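Local coordinates for protein phosphopantetheine adenylyltransferase (Archaeoglobus fulgidus, PDB 3DO8) that probably transfers an adenylyl group reversibly from ATP to 4'-phosphopantetheine, giving dephospho-CoA and pyrophosphate in coenzyme A biosynthesis, at residues 97-100 / 101-104. Sequence-based numbering, arbitrary orientation.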
loop_
_atom_site.group_PDB
_atom_site.type_symbol
_atom_site.label_atom_id
_atom_site.label_comp_id
_atom_site.label_asym_id
_atom_site.label_seq_id
_atom_site.Cartn_x
_atom_site.Cartn_y
_atom_site.Cartn_z
ATOM N N TYR A 97 9.133 5.495 -5.959
ATOM C CA TYR A 97 7.837 6.071 -6.339
ATOM C C TYR A 97 7.906 6.925 -7.619
ATOM O O TYR A 97 7.031 6.839 -8.483
ATOM C CB TYR A 97 7.271 6.867 -5.169
ATOM C CG TYR A 97 5.952 7.541 -5.429
ATOM C CD1 TYR A 97 4.792 6.825 -5.668
ATOM C CD2 TYR A 97 5.855 8.907 -5.427
ATOM C CE1 TYR A 97 3.588 7.451 -5.911
ATOM C CE2 TYR A 97 4.657 9.541 -5.661
ATOM C CZ TYR A 97 3.518 8.811 -5.895
ATOM O OH TYR A 97 2.329 9.454 -6.126
ATOM N N GLU A 98 8.956 7.738 -7.764
ATOM C CA GLU A 98 9.068 8.534 -8.982
ATOM C C GLU A 98 9.134 7.618 -10.204
ATOM O O GLU A 98 8.549 7.931 -11.258
ATOM C CB GLU A 98 10.279 9.462 -8.912
ATOM C CG GLU A 98 10.019 10.632 -7.981
ATOM C CD GLU A 98 11.282 11.431 -7.637
ATOM O OE1 GLU A 98 12.177 10.872 -6.973
ATOM O OE2 GLU A 98 11.363 12.603 -8.032
ATOM N N MET A 99 9.822 6.485 -10.079
ATOM C CA MET A 99 9.949 5.572 -11.211
ATOM C C MET A 99 8.580 4.947 -11.504
ATOM O O MET A 99 8.233 4.728 -12.676
ATOM C CB MET A 99 11.002 4.501 -10.993
ATOM C CG MET A 99 11.203 3.566 -12.204
ATOM S SD MET A 99 12.037 4.361 -13.627
ATOM C CE MET A 99 11.257 3.520 -15.023
ATOM N N ALA A 100 7.799 4.661 -10.465
ATOM C CA ALA A 100 6.417 4.169 -10.668
ATOM C C ALA A 100 5.581 5.153 -11.486
ATOM O O ALA A 100 4.829 4.771 -12.370
ATOM C CB ALA A 100 5.740 3.944 -9.342
ATOM N N LEU A 101 5.673 6.434 -11.157
ATOM C CA LEU A 101 4.933 7.423 -11.939
ATOM C C LEU A 101 5.385 7.408 -13.401
ATOM O O LEU A 101 4.563 7.496 -14.308
ATOM C CB LEU A 101 5.097 8.818 -11.366
ATOM C CG LEU A 101 4.522 8.988 -9.944
ATOM C CD1 LEU A 101 4.951 10.376 -9.427
ATOM C CD2 LEU A 101 3.009 8.782 -9.892
ATOM N N LYS A 102 6.683 7.263 -13.605
ATOM C CA LYS A 102 7.269 7.174 -14.965
ATOM C C LYS A 102 6.752 5.934 -15.729
ATOM O O LYS A 102 6.429 5.999 -16.940
ATOM C CB LYS A 102 8.805 7.197 -14.905
ATOM C CG LYS A 102 9.514 7.109 -16.232
ATOM C CD LYS A 102 9.298 8.332 -17.046
ATOM C CE LYS A 102 10.391 8.496 -18.099
ATOM N NZ LYS A 102 10.211 9.783 -18.812
ATOM N N ILE A 103 6.707 4.818 -15.020
ATOM C CA ILE A 103 6.134 3.579 -15.557
ATOM C C ILE A 103 4.709 3.829 -16.110
ATOM O O ILE A 103 4.404 3.464 -17.242
ATOM C CB ILE A 103 6.184 2.432 -14.540
ATOM C CG1 ILE A 103 7.641 1.918 -14.361
ATOM C CG2 ILE A 103 5.244 1.304 -14.953
ATOM C CD1 ILE A 103 7.927 1.101 -13.083
ATOM N N ASN A 104 3.845 4.477 -15.323
ATOM C CA ASN A 104 2.480 4.724 -15.785
ATOM C C ASN A 104 2.446 5.719 -16.946
ATOM O O ASN A 104 1.643 5.569 -17.858
ATOM C CB ASN A 104 1.561 5.185 -14.651
ATOM C CG ASN A 104 0.932 4.020 -13.925
ATOM O OD1 ASN A 104 0.888 2.887 -14.481
ATOM N ND2 ASN A 104 0.405 4.264 -12.731
#
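Y97 and L101 meet one turn apart in helix 97-110. L101 N donates to Y97 O at 3.0 Å, with an N-H...O angle of 161°. The same i to i+4 pattern pairs K102 N with E98 O, I103 N with M99 O at 2.8 Å, and N104 N with A100 O, so every carbonyl oxygen of 97-100 accepts an amide N-H four residues on. Over one face of the Y97 ring lies L101 CG, 4.2 Å above the plane and displaced toward the rim; L101 CD1 comes 3.9 Å from Y97 CE2, and L101 CD2 lies equally near Y97 OH. With CG anti to the backbone N (chi1 179°), the Y97 ring swings toward the next turn. Replacing L101 by alanine removes CG and both methyls, which would probably leave a gap over this ring face and cost Y97 its apolar partner one turn on. M99 CE rests 4.0 Å from I103 CG1. The polar ends find partners beyond this turn: Y97 OH hydrogen-bonds D121 OD2 of the second subunit, while N104 ND2 donates to I115 O. N104 O is bonded by K114 NZ. Within the beta-alpha-beta unit, A100 packs on L90 and I117. The chemistry thus implies four carbonyls and four N-H groups satisfied within the helix, while the tyrosine hydroxyl serves the dimer interface and the asparagine amide ties the helix to the chain leading into strand 116-121.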